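PDB 2I76: hypothetical protein from Thermotoga maritima, which is of unknown function but binds NADPH and is probably a dehydrogenase with a Rossmann-like nucleotide-binding domain. Local coordinates for residues 8-13 / 30-35; 93-98 / 152-157; 103-108 / 126-131. One frame throughout, in Å; residues are numbered along the deposited sequence.

Interaction 1 (8-13 / 30-35). With NDP (NADPH dihydro-nicotinamide-adenine-dinucleotide phosphate), chain C.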
loop_
_atom_site.group_PDB
_atom_site.type_symbol
_atom_site.label_atom_id
_atom_site.label_comp_id
_atom_site.label_asym_id
_atom_site.label_seq_id
_atom_site.Cartn_x
_atom_site.Cartn_y
_atom_site.Cartn_z
ATOM N N VAL A 8 -4.674 -32.228 5.855
ATOM C CA VAL A 8 -4.182 -32.853 4.638
ATOM C C VAL A 8 -3.241 -31.851 3.997
ATOM O O VAL A 8 -3.551 -30.671 3.922
ATOM C CB VAL A 8 -5.304 -33.161 3.645
ATOM C CG1 VAL A 8 -4.747 -34.047 2.530
ATOM C CG2 VAL A 8 -6.483 -33.826 4.360
ATOM N N GLY A 9 -2.083 -32.306 3.552
ATOM C CA GLY A 9 -1.166 -31.371 2.942
ATOM C C GLY A 9 -0.240 -30.647 3.911
ATOM O O GLY A 9 -0.593 -29.611 4.485
ATOM N N THR A 10 0.962 -31.203 4.049
ATOM C CA THR A 10 2.036 -30.710 4.907
ATOM C C THR A 10 2.520 -29.295 4.565
ATOM O O THR A 10 3.658 -28.933 4.855
ATOM C CB THR A 10 3.241 -31.702 4.845
ATOM O OG1 THR A 10 3.585 -31.974 3.476
ATOM C CG2 THR A 10 2.874 -33.024 5.521
ATOM N N GLY A 11 1.649 -28.490 3.966
ATOM C CA GLY A 11 2.025 -27.134 3.602
ATOM C C GLY A 11 2.403 -26.205 4.751
ATOM O O GLY A 11 1.978 -26.379 5.890
ATOM N N THR A 12 3.213 -25.202 4.435
ATOM C CA THR A 12 3.662 -24.210 5.407
ATOM C C THR A 12 2.482 -23.726 6.242
ATOM O O THR A 12 2.617 -23.424 7.426
ATOM C CB THR A 12 4.261 -22.974 4.686
ATOM O OG1 THR A 12 5.287 -23.401 3.774
ATOM C CG2 THR A 12 4.826 -21.958 5.703
ATOM N N LEU A 13 1.321 -23.659 5.602
ATOM C CA LEU A 13 0.116 -23.176 6.251
ATOM C C LEU A 13 -0.478 -24.122 7.290
ATOM O O LEU A 13 -1.193 -23.684 8.190
ATOM C CB LEU A 13 -0.937 -22.834 5.189
ATOM C CG LEU A 13 -2.175 -22.101 5.707
ATOM C CD1 LEU A 13 -1.730 -20.962 6.602
ATOM C CD2 LEU A 13 -3.010 -21.576 4.559
ATOM N N ILE A 30 -2.399 -36.639 9.799
ATOM C CA ILE A 30 -1.877 -35.591 8.934
ATOM C C ILE A 30 -1.492 -36.314 7.667
ATOM O O ILE A 30 -0.521 -37.069 7.657
ATOM C CB ILE A 30 -0.615 -34.953 9.540
ATOM C CG1 ILE A 30 -0.953 -34.323 10.887
ATOM C CG2 ILE A 30 -0.050 -33.921 8.591
ATOM C CD1 ILE A 30 0.236 -34.115 11.768
ATOM N N LEU A 31 -2.244 -36.087 6.597
ATOM C CA LEU A 31 -1.969 -36.774 5.346
ATOM C C LEU A 31 -1.075 -35.993 4.401
ATOM O O LEU A 31 -1.079 -34.768 4.389
ATOM C CB LEU A 31 -3.288 -37.125 4.666
ATOM C CG LEU A 31 -4.322 -37.662 5.658
ATOM C CD1 LEU A 31 -5.580 -38.043 4.889
ATOM C CD2 LEU A 31 -3.751 -38.844 6.445
ATOM N N SER A 32 -0.296 -36.730 3.624
ATOM C CA SER A 32 0.613 -36.153 2.658
ATOM C C SER A 32 0.853 -37.227 1.605
ATOM O O SER A 32 0.563 -38.400 1.839
ATOM C CB SER A 32 1.931 -35.768 3.346
ATOM O OG SER A 32 2.910 -35.296 2.426
ATOM N N ARG A 33 1.365 -36.832 0.443
ATOM C CA ARG A 33 1.649 -37.793 -0.616
ATOM C C ARG A 33 2.838 -38.623 -0.144
ATOM O O ARG A 33 2.999 -39.775 -0.538
ATOM C CB ARG A 33 1.980 -37.069 -1.917
ATOM N N SER A 34 3.654 -38.019 0.717
ATOM C CA SER A 34 4.830 -38.668 1.286
ATOM C C SER A 34 4.498 -39.158 2.688
ATOM O O SER A 34 3.856 -38.445 3.459
ATOM C CB SER A 34 5.990 -37.675 1.366
ATOM O OG SER A 34 7.069 -38.197 2.120
ATOM N N ILE A 35 4.931 -40.368 3.024
ATOM C CA ILE A 35 4.661 -40.904 4.354
ATOM C C ILE A 35 5.608 -40.253 5.356
ATOM O O ILE A 35 5.254 -40.049 6.516
ATOM C CB ILE A 35 4.837 -42.437 4.399
ATOM C CG1 ILE A 35 4.545 -42.949 5.812
ATOM C CG2 ILE A 35 6.256 -42.818 3.985
ATOM C CD1 ILE A 35 3.207 -42.520 6.352
HETATM P PA NDP C . 1.495 -25.363 -0.788
HETATM O O1A NDP C . 2.498 -24.965 0.174
HETATM O O2A NDP C . 1.774 -25.480 -2.268
HETATM O O5B NDP C . 0.872 -26.754 -0.266
HETATM C C5B NDP C . 1.740 -27.868 -0.224
HETATM C C4B NDP C . 0.883 -29.004 0.272
HETATM O O4B NDP C . -0.135 -29.233 -0.772
HETATM C C3B NDP C . 1.631 -30.262 0.419
HETATM O O3B NDP C . 1.142 -30.966 1.553
HETATM C C2B NDP C . 1.429 -31.006 -0.823
HETATM O O2B NDP C . 1.711 -32.408 -0.916
HETATM C C1B NDP C . 0.050 -30.588 -1.205
HETATM N N9A NDP C . -0.093 -30.744 -2.692
HETATM C C8A NDP C . 0.505 -29.973 -3.729
HETATM N N7A NDP C . 0.151 -30.421 -4.918
HETATM C C5A NDP C . -0.669 -31.490 -4.714
HETATM C C6A NDP C . -1.381 -32.398 -5.575
HETATM N N6A NDP C . -1.280 -32.278 -6.911
HETATM N N1A NDP C . -2.155 -33.405 -5.023
HETATM C C2A NDP C . -2.259 -33.529 -3.655
HETATM N N3A NDP C . -1.630 -32.719 -2.759
HETATM C C4A NDP C . -0.849 -31.704 -3.354
HETATM O O3 NDP C . 0.209 -24.511 -0.601
HETATM P PN NDP C . -0.617 -23.086 -0.680
HETATM O O1N NDP C . -0.364 -22.955 -2.119
HETATM O O2N NDP C . 0.179 -22.321 0.338
HETATM O O5D NDP C . -2.144 -22.973 -0.275
HETATM C C5D NDP C . -2.930 -24.120 0.153
HETATM C C4D NDP C . -4.355 -23.574 0.472
HETATM O O4D NDP C . -4.236 -22.514 1.428
HETATM C C3D NDP C . -5.079 -22.974 -0.737
HETATM O O3D NDP C . -6.450 -23.378 -0.683
HETATM C C2D NDP C . -4.849 -21.476 -0.622
HETATM O O2D NDP C . -5.835 -20.747 -1.337
HETATM C C1D NDP C . -4.845 -21.305 0.942
HETATM N N1N NDP C . -4.057 -20.104 1.436
HETATM C C2N NDP C . -2.634 -20.010 1.177
HETATM C C3N NDP C . -1.954 -18.805 1.695
HETATM C C7N NDP C . -0.509 -18.615 1.484
HETATM O O7N NDP C . 0.120 -17.593 1.878
HETATM N N7N NDP C . 0.224 -19.562 0.830
HETATM C C4N NDP C . -2.725 -17.833 2.395
HETATM C C5N NDP C . -4.081 -17.947 2.627
HETATM C C6N NDP C . -4.754 -19.078 2.149
HETATM P P2B NDP C . 2.239 -33.315 0.216
HETATM O O1X NDP C . 2.358 -34.600 -0.481
HETATM O O2X NDP C . 1.245 -33.371 1.316
HETATM O O3X NDP C . 3.586 -32.816 0.724
#
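Gly9 N donates a hydrogen bond of 2.8 Å to Leu31 O, at an N-H...O angle of 157°. This bond extends the parallel bridge between Val8 and Leu31. On one face of the sheet, Val8 CG1 packs against Leu31 CB at 4.0 Å, and the two side chains cross obliquely. Past the bridge, Thr10 CG2 touches Ser32 CB at 3.6 Å. A chi1 of 51° puts Thr10 OG1 between the backbone N and the carbonyl carbon. The ribose hydroxyl O3B of NADPH is near enough to it for a hydrogen bond, but O3B is crowded in the model and the bond is doubtful. Thr10 N gives a weak bond of 3.5 Å to O2X of the 2'-phosphate. Arg33 N appears to donate to O1X of the same phosphate, though that oxygen is too close to a neighbour in the model.

Ser32 probably shapes the turn beside that phosphate. Its OG accepts from Ser34 N at 3.3 Å, an ST turn. Ser34 OG in turn caps Arg37 N at the start of helix 35-44.

Gly9, Thr10 and Gly11 form the glycine-rich turn between strand 6-8 and helix 12-19, as in a Rossmann fold. The turn after strand 30-31 meets the 2'-phosphate, consistent with a preference for NADP(H). Strand 6-8 lies between strands 30-31 and 62-64, and helix 35-44 packs on Thr10 and Ser32.

Interaction 2 (93-98 / 152-157)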
loop_
_atom_site.group_PDB
_atom_site.type_symbol
_atom_site.label_atom_id
_atom_site.label_comp_id
_atom_site.label_asym_id
_atom_site.label_seq_id
_atom_site.Cartn_x
_atom_site.Cartn_y
_atom_site.Cartn_z
ATOM N N SER A 93 -14.799 -21.391 -2.797
ATOM C CA SER A 93 -15.759 -21.437 -1.703
ATOM C C SER A 93 -15.876 -22.824 -1.087
ATOM O O SER A 93 -15.567 -23.833 -1.725
ATOM C CB SER A 93 -17.130 -21.010 -2.223
ATOM O OG SER A 93 -18.071 -20.942 -1.176
ATOM N N SER A 94 -16.321 -22.862 0.164
ATOM C CA SER A 94 -16.532 -24.124 0.866
ATOM C C SER A 94 -17.413 -25.008 -0.021
ATOM O O SER A 94 -17.133 -26.194 -0.217
ATOM C CB SER A 94 -17.268 -23.876 2.174
ATOM O OG SER A 94 -18.556 -23.324 1.920
ATOM N N GLU A 95 -18.487 -24.407 -0.539
ATOM C CA GLU A 95 -19.441 -25.081 -1.410
ATOM C C GLU A 95 -18.815 -25.955 -2.482
ATOM O O GLU A 95 -19.487 -26.809 -3.053
ATOM C CB GLU A 95 -20.343 -24.059 -2.095
ATOM C CG GLU A 95 -21.589 -23.702 -1.313
ATOM C CD GLU A 95 -22.459 -22.706 -2.054
ATOM O OE1 GLU A 95 -22.682 -22.914 -3.267
ATOM O OE2 GLU A 95 -22.921 -21.726 -1.428
ATOM N N ILE A 96 -17.541 -25.746 -2.776
ATOM C CA ILE A 96 -16.908 -26.559 -3.798
ATOM C C ILE A 96 -16.875 -28.018 -3.334
ATOM O O ILE A 96 -16.651 -28.926 -4.132
ATOM C CB ILE A 96 -15.472 -26.057 -4.103
ATOM C CG1 ILE A 96 -14.912 -26.797 -5.322
ATOM C CG2 ILE A 96 -14.574 -26.252 -2.893
ATOM C CD1 ILE A 96 -13.509 -26.359 -5.736
ATOM N N PHE A 97 -17.136 -28.226 -2.043
ATOM C CA PHE A 97 -17.128 -29.554 -1.417
ATOM C C PHE A 97 -18.425 -30.333 -1.610
ATOM O O PHE A 97 -18.442 -31.558 -1.498
ATOM C CB PHE A 97 -16.847 -29.429 0.093
ATOM C CG PHE A 97 -15.390 -29.269 0.442
ATOM C CD1 PHE A 97 -15.005 -28.499 1.535
ATOM C CD2 PHE A 97 -14.407 -29.915 -0.287
ATOM C CE1 PHE A 97 -13.657 -28.375 1.898
ATOM C CE2 PHE A 97 -13.059 -29.795 0.072
ATOM C CZ PHE A 97 -12.689 -29.022 1.169
ATOM N N LYS A 98 -19.510 -29.623 -1.888
ATOM C CA LYS A 98 -20.810 -30.260 -2.084
ATOM C C LYS A 98 -21.063 -31.393 -1.076
ATOM O O LYS A 98 -21.146 -32.566 -1.447
ATOM C CB LYS A 98 -20.916 -30.795 -3.515
ATOM C CG LYS A 98 -20.898 -29.720 -4.577
ATOM C CD LYS A 98 -22.228 -28.999 -4.662
ATOM C CE LYS A 98 -22.194 -27.908 -5.742
ATOM N NZ LYS A 98 -23.556 -27.490 -6.230
ATOM N N ILE A 152 -18.727 -14.181 5.257
ATOM C CA ILE A 152 -19.136 -13.713 3.948
ATOM C C ILE A 152 -19.913 -14.820 3.245
ATOM O O ILE A 152 -19.550 -15.986 3.335
ATOM C CB ILE A 152 -17.872 -13.303 3.129
ATOM C CG1 ILE A 152 -18.117 -13.470 1.638
ATOM C CG2 ILE A 152 -16.676 -14.143 3.532
ATOM C CD1 ILE A 152 -16.887 -13.191 0.810
ATOM N N PRO A 153 -20.998 -14.476 2.537
ATOM C CA PRO A 153 -21.723 -15.567 1.875
ATOM C C PRO A 153 -20.844 -16.272 0.850
ATOM O O PRO A 153 -19.902 -15.673 0.316
ATOM C CB PRO A 153 -22.910 -14.852 1.233
ATOM C CG PRO A 153 -22.340 -13.490 0.907
ATOM C CD PRO A 153 -21.546 -13.160 2.154
ATOM N N SER A 154 -21.145 -17.541 0.579
ATOM C CA SER A 154 -20.379 -18.319 -0.402
ATOM C C SER A 154 -20.483 -17.718 -1.811
ATOM O O SER A 154 -19.586 -17.890 -2.649
ATOM C CB SER A 154 -20.874 -19.769 -0.444
ATOM O OG SER A 154 -20.485 -20.492 0.707
ATOM N N GLU A 155 -21.581 -17.017 -2.067
ATOM C CA GLU A 155 -21.794 -16.411 -3.373
ATOM C C GLU A 155 -21.196 -15.002 -3.484
ATOM O O GLU A 155 -21.616 -14.186 -4.311
ATOM C CB GLU A 155 -23.298 -16.422 -3.684
ATOM C CG GLU A 155 -24.169 -16.190 -2.463
ATOM C CD GLU A 155 -24.505 -14.726 -2.259
ATOM O OE1 GLU A 155 -24.669 -14.306 -1.087
ATOM O OE2 GLU A 155 -24.618 -14.004 -3.276
ATOM N N LYS A 156 -20.196 -14.735 -2.651
ATOM C CA LYS A 156 -19.527 -13.444 -2.650
ATOM C C LYS A 156 -18.031 -13.569 -2.368
ATOM O O LYS A 156 -17.353 -12.579 -2.105
ATOM C CB LYS A 156 -20.170 -12.526 -1.608
ATOM C CG LYS A 156 -21.583 -12.091 -1.930
ATOM C CD LYS A 156 -21.655 -11.408 -3.273
ATOM C CE LYS A 156 -22.952 -10.651 -3.396
ATOM N NZ LYS A 156 -23.154 -9.738 -2.210
ATOM N N LYS A 157 -17.513 -14.784 -2.436
ATOM C CA LYS A 157 -16.106 -15.018 -2.165
ATOM C C LYS A 157 -15.213 -14.493 -3.288
ATOM O O LYS A 157 -14.051 -14.140 -3.048
ATOM C CB LYS A 157 -15.874 -16.511 -1.935
ATOM C CG LYS A 157 -14.588 -16.823 -1.209
ATOM C CD LYS A 157 -14.710 -18.106 -0.420
ATOM C CE LYS A 157 -13.443 -18.381 0.375
ATOM N NZ LYS A 157 -13.056 -17.205 1.188
#
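Ser93 and Ser154 bring the two backbones to 5.7 Å between CA atoms, where a 3-10 turn at 94-97 meets an irregular loop. Both lie at one end of the Rossmann-like sheet. Segment 93-98 sits in the loop that returns from strand 85-87 to the start of strand 102-107. Segment 152-157 leaves strand 149-151 and leads into helix 157-168. In the turn, Lys98 N bonds to Glu95 O at 3.0 Å, the i+3 to i bond of a 3-10 turn.

The side chains of Ser93, Glu95 and Ser154 carry the contact. Ser93 OG is anti to its backbone N (chi1 -176°) and comes within 3.1 Å of Ser154 OG. Ser94 OG is a little farther, 3.6 Å from the same oxygen. The three hydroxyls face a group outside both segments, the buried carboxylate of Glu129. Ser93 bonds to its OE2 and Ser94 to its OE1; Ser154 OG also approaches OE1, at a spacing too short to be reliable. Hydroxyls gathered round the buried carboxylate would probably ease its negative charge.

Glu95 extends alongside Ser154. Its OE2 is nearest to Ser154 CB, while OE2 and Ser154 OG, 3.5 Å apart, do not form a hydrogen bond. An alanine here removes CG and the carboxylate, and would probably open a gap beside Ser154 and leave its CB less covered. Ile152 and Lys156 also pack on Leu185 of the second subunit.

Lys157 adds an aliphatic contact, with its CD 3.7 Å from Ser93 CA.

Interaction 3 (103-108 / 126-131). With NDP (NADPH dihydro-nicotinamide-adenine-dinucleotide phosphate), chain C.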
loop_
_atom_site.group_PDB
_atom_site.type_symbol
_atom_site.label_atom_id
_atom_site.label_comp_id
_atom_site.label_asym_id
_atom_site.label_seq_id
_atom_site.Cartn_x
_atom_site.Cartn_y
_atom_site.Cartn_z
ATOM N N ALA A 103 -17.055 -25.710 5.179
ATOM C CA ALA A 103 -16.619 -24.391 5.617
ATOM C C ALA A 103 -15.378 -23.921 4.858
ATOM O O ALA A 103 -14.783 -24.672 4.087
ATOM C CB ALA A 103 -16.346 -24.393 7.124
ATOM N N SER A 104 -14.998 -22.671 5.100
ATOM C CA SER A 104 -13.853 -22.063 4.442
ATOM C C SER A 104 -13.212 -21.003 5.345
ATOM O O SER A 104 -13.877 -20.037 5.723
ATOM C CB SER A 104 -14.327 -21.428 3.121
ATOM O OG SER A 104 -13.282 -20.754 2.440
ATOM N N ILE A 105 -11.944 -21.193 5.716
ATOM C CA ILE A 105 -11.248 -20.201 6.551
ATOM C C ILE A 105 -10.020 -19.637 5.835
ATOM O O ILE A 105 -9.072 -20.367 5.505
ATOM C CB ILE A 105 -10.827 -20.747 7.957
ATOM C CG1 ILE A 105 -10.139 -19.615 8.735
ATOM C CG2 ILE A 105 -9.933 -21.971 7.827
ATOM C CD1 ILE A 105 -10.199 -19.728 10.248
ATOM N N HIS A 106 -10.053 -18.325 5.609
ATOM C CA HIS A 106 -8.990 -17.656 4.877
ATOM C C HIS A 106 -8.237 -16.543 5.589
ATOM O O HIS A 106 -8.777 -15.448 5.802
ATOM C CB HIS A 106 -9.539 -17.116 3.550
ATOM C CG HIS A 106 -8.503 -16.432 2.714
ATOM N ND1 HIS A 106 -8.260 -15.076 2.788
ATOM C CD2 HIS A 106 -7.582 -16.934 1.857
ATOM C CE1 HIS A 106 -7.233 -14.773 2.015
ATOM N NE2 HIS A 106 -6.803 -15.882 1.439
ATOM N N PRO A 107 -6.965 -16.805 5.945
ATOM C CA PRO A 107 -6.083 -15.858 6.631
ATOM C C PRO A 107 -5.434 -14.887 5.639
ATOM O O PRO A 107 -4.707 -15.315 4.728
ATOM C CB PRO A 107 -5.059 -16.774 7.292
ATOM C CG PRO A 107 -4.891 -17.831 6.272
ATOM C CD PRO A 107 -6.320 -18.126 5.854
ATOM N N ASN A 108 -5.702 -13.590 5.797
ATOM C CA ASN A 108 -5.112 -12.609 4.892
ATOM C C ASN A 108 -3.702 -12.351 5.378
ATOM O O ASN A 108 -3.464 -11.483 6.210
ATOM C CB ASN A 108 -5.923 -11.303 4.874
ATOM C CG ASN A 108 -7.311 -11.477 4.272
ATOM O OD1 ASN A 108 -8.227 -11.977 4.918
ATOM N ND2 ASN A 108 -7.460 -11.068 3.024
ATOM N N PHE A 126 -9.462 -12.832 9.446
ATOM C CA PHE A 126 -9.890 -14.012 8.701
ATOM C C PHE A 126 -11.160 -13.856 7.886
ATOM O O PHE A 126 -12.123 -13.207 8.297
ATOM C CB PHE A 126 -10.082 -15.211 9.629
ATOM C CG PHE A 126 -8.808 -15.760 10.183
ATOM C CD1 PHE A 126 -8.396 -15.424 11.468
ATOM C CD2 PHE A 126 -8.026 -16.622 9.431
ATOM C CE1 PHE A 126 -7.224 -15.945 11.999
ATOM C CE2 PHE A 126 -6.854 -17.148 9.946
ATOM C CZ PHE A 126 -6.450 -16.809 11.236
ATOM N N GLY A 127 -11.146 -14.472 6.714
ATOM C CA GLY A 127 -12.311 -14.452 5.861
ATOM C C GLY A 127 -12.915 -15.834 5.986
ATOM O O GLY A 127 -12.411 -16.799 5.404
ATOM N N LEU A 128 -13.980 -15.941 6.768
ATOM C CA LEU A 128 -14.632 -17.223 6.956
ATOM C C LEU A 128 -15.860 -17.256 6.063
ATOM O O LEU A 128 -16.300 -16.226 5.554
ATOM C CB LEU A 128 -15.031 -17.412 8.423
ATOM C CG LEU A 128 -14.052 -16.850 9.458
ATOM C CD1 LEU A 128 -14.425 -17.349 10.836
ATOM C CD2 LEU A 128 -12.640 -17.269 9.114
ATOM N N GLU A 129 -16.407 -18.450 5.886
ATOM C CA GLU A 129 -17.575 -18.677 5.044
ATOM C C GLU A 129 -17.759 -20.193 5.081
ATOM O O GLU A 129 -16.986 -20.943 4.479
ATOM C CB GLU A 129 -17.279 -18.158 3.624
ATOM C CG GLU A 129 -18.254 -18.546 2.529
ATOM C CD GLU A 129 -17.936 -19.902 1.917
ATOM O OE1 GLU A 129 -18.684 -20.868 2.186
ATOM O OE2 GLU A 129 -16.933 -20.009 1.177
ATOM N N GLY A 130 -18.759 -20.646 5.826
ATOM C CA GLY A 130 -18.987 -22.071 5.930
ATOM C C GLY A 130 -20.434 -22.513 5.931
ATOM O O GLY A 130 -21.372 -21.731 5.714
ATOM N N ASP A 131 -20.592 -23.806 6.183
ATOM C CA ASP A 131 -21.889 -24.473 6.247
ATOM C C ASP A 131 -22.692 -23.915 7.412
ATOM O O ASP A 131 -22.212 -23.047 8.136
ATOM C CB ASP A 131 -21.654 -25.979 6.421
ATOM C CG ASP A 131 -22.928 -26.761 6.484
ATOM O OD1 ASP A 131 -23.528 -26.853 7.574
ATOM O OD2 ASP A 131 -23.338 -27.284 5.432
HETATM P PA NDP C . 1.495 -25.363 -0.788
HETATM O O1A NDP C . 2.498 -24.965 0.174
HETATM O O2A NDP C . 1.774 -25.480 -2.268
HETATM O O5B NDP C . 0.872 -26.754 -0.266
HETATM C C5B NDP C . 1.740 -27.868 -0.224
HETATM C C4B NDP C . 0.883 -29.004 0.272
HETATM O O4B NDP C . -0.135 -29.233 -0.772
HETATM C C3B NDP C . 1.631 -30.262 0.419
HETATM O O3B NDP C . 1.142 -30.966 1.553
HETATM C C2B NDP C . 1.429 -31.006 -0.823
HETATM O O2B NDP C . 1.711 -32.408 -0.916
HETATM C C1B NDP C . 0.050 -30.588 -1.205
HETATM N N9A NDP C . -0.093 -30.744 -2.692
HETATM C C8A NDP C . 0.505 -29.973 -3.729
HETATM N N7A NDP C . 0.151 -30.421 -4.918
HETATM C C5A NDP C . -0.669 -31.490 -4.714
HETATM C C6A NDP C . -1.381 -32.398 -5.575
HETATM N N6A NDP C . -1.280 -32.278 -6.911
HETATM N N1A NDP C . -2.155 -33.405 -5.023
HETATM C C2A NDP C . -2.259 -33.529 -3.655
HETATM N N3A NDP C . -1.630 -32.719 -2.759
HETATM C C4A NDP C . -0.849 -31.704 -3.354
HETATM O O3 NDP C . 0.209 -24.511 -0.601
HETATM P PN NDP C . -0.617 -23.086 -0.680
HETATM O O1N NDP C . -0.364 -22.955 -2.119
HETATM O O2N NDP C . 0.179 -22.321 0.338
HETATM O O5D NDP C . -2.144 -22.973 -0.275
HETATM C C5D NDP C . -2.930 -24.120 0.153
HETATM C C4D NDP C . -4.355 -23.574 0.472
HETATM O O4D NDP C . -4.236 -22.514 1.428
HETATM C C3D NDP C . -5.079 -22.974 -0.737
HETATM O O3D NDP C . -6.450 -23.378 -0.683
HETATM C C2D NDP C . -4.849 -21.476 -0.622
HETATM O O2D NDP C . -5.835 -20.747 -1.337
HETATM C C1D NDP C . -4.845 -21.305 0.942
HETATM N N1N NDP C . -4.057 -20.104 1.436
HETATM C C2N NDP C . -2.634 -20.010 1.177
HETATM C C3N NDP C . -1.954 -18.805 1.695
HETATM C C7N NDP C . -0.509 -18.615 1.484
HETATM O O7N NDP C . 0.120 -17.593 1.878
HETATM N N7N NDP C . 0.224 -19.562 0.830
HETATM C C4N NDP C . -2.725 -17.833 2.395
HETATM C C5N NDP C . -4.081 -17.947 2.627
HETATM C C6N NDP C . -4.754 -19.078 2.149
HETATM P P2B NDP C . 2.239 -33.315 0.216
HETATM O O1X NDP C . 2.358 -34.600 -0.481
HETATM O O2X NDP C . 1.245 -33.371 1.316
HETATM O O3X NDP C . 3.586 -32.816 0.724
#
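His106 and Gly127 pair in the antiparallel sense, which breaks the parallel run of the first five strands across this Rossmann-like sheet. They form a hydrogen-bonded pair. Gly127 N donates to His106 O at 2.7 Å with an N-H...O angle of 167°. His106 N returns a bond of 2.8 Å to Gly127 O, and there the donor stands above the carbonyl plane. The pairing weakens toward Glu129, whose N makes only a weak bond to Ser104 O.

Ile105, Pro107, Phe126 and Leu128 share one face of the sheet. Ile105 and Leu128 lie side by side and point the same way. Ile105 CG1, anti to the backbone N (chi1 -179°), meets Leu128 CD2. Phe126 lies at an angle to Ile105. Its CD2 is 3.7 Å from Ile105 CG1, and its CE2 rests against Pro107 CB. Val138 and Ala142 of helix 135-145 cover this apolar face.

The other face carries His106. The bond from its ND1 to Tyr160 OH probably holds the turn of the imidazole, and the two rings meet at about 80°. Glu129 OE2 lies 3.5 Å from Ser104 CB, though its carboxylate is directed to Ser93, Ser94 and Ser154.

Beside this pairing lies the cofactor. Pro107 O is 3.4 Å from C5N of the NADPH nicotinamide, and His106 CD2 is 3.6 Å from C6N of the same ring.

Along the chain interaction 1 closes before the others open, and interaction 3 is nested inside the loop closed by interaction 2. Interactions 1 and 3 reach the same mixed sheet from opposite halves, with centres about 20 Å apart. Both touch NADPH, the first mainly at its adenosine half and the third at its nicotinamide. Interaction 2 is about 24 Å from interaction 1, centre to centre. It lies about 9 Å from interaction 3, again between centres, and joins it through Glu129, on which the serines of both its segments converge. The cofactor thus bridges interactions 1 and 3, while interaction 2 joins two loops beside the antiparallel pair.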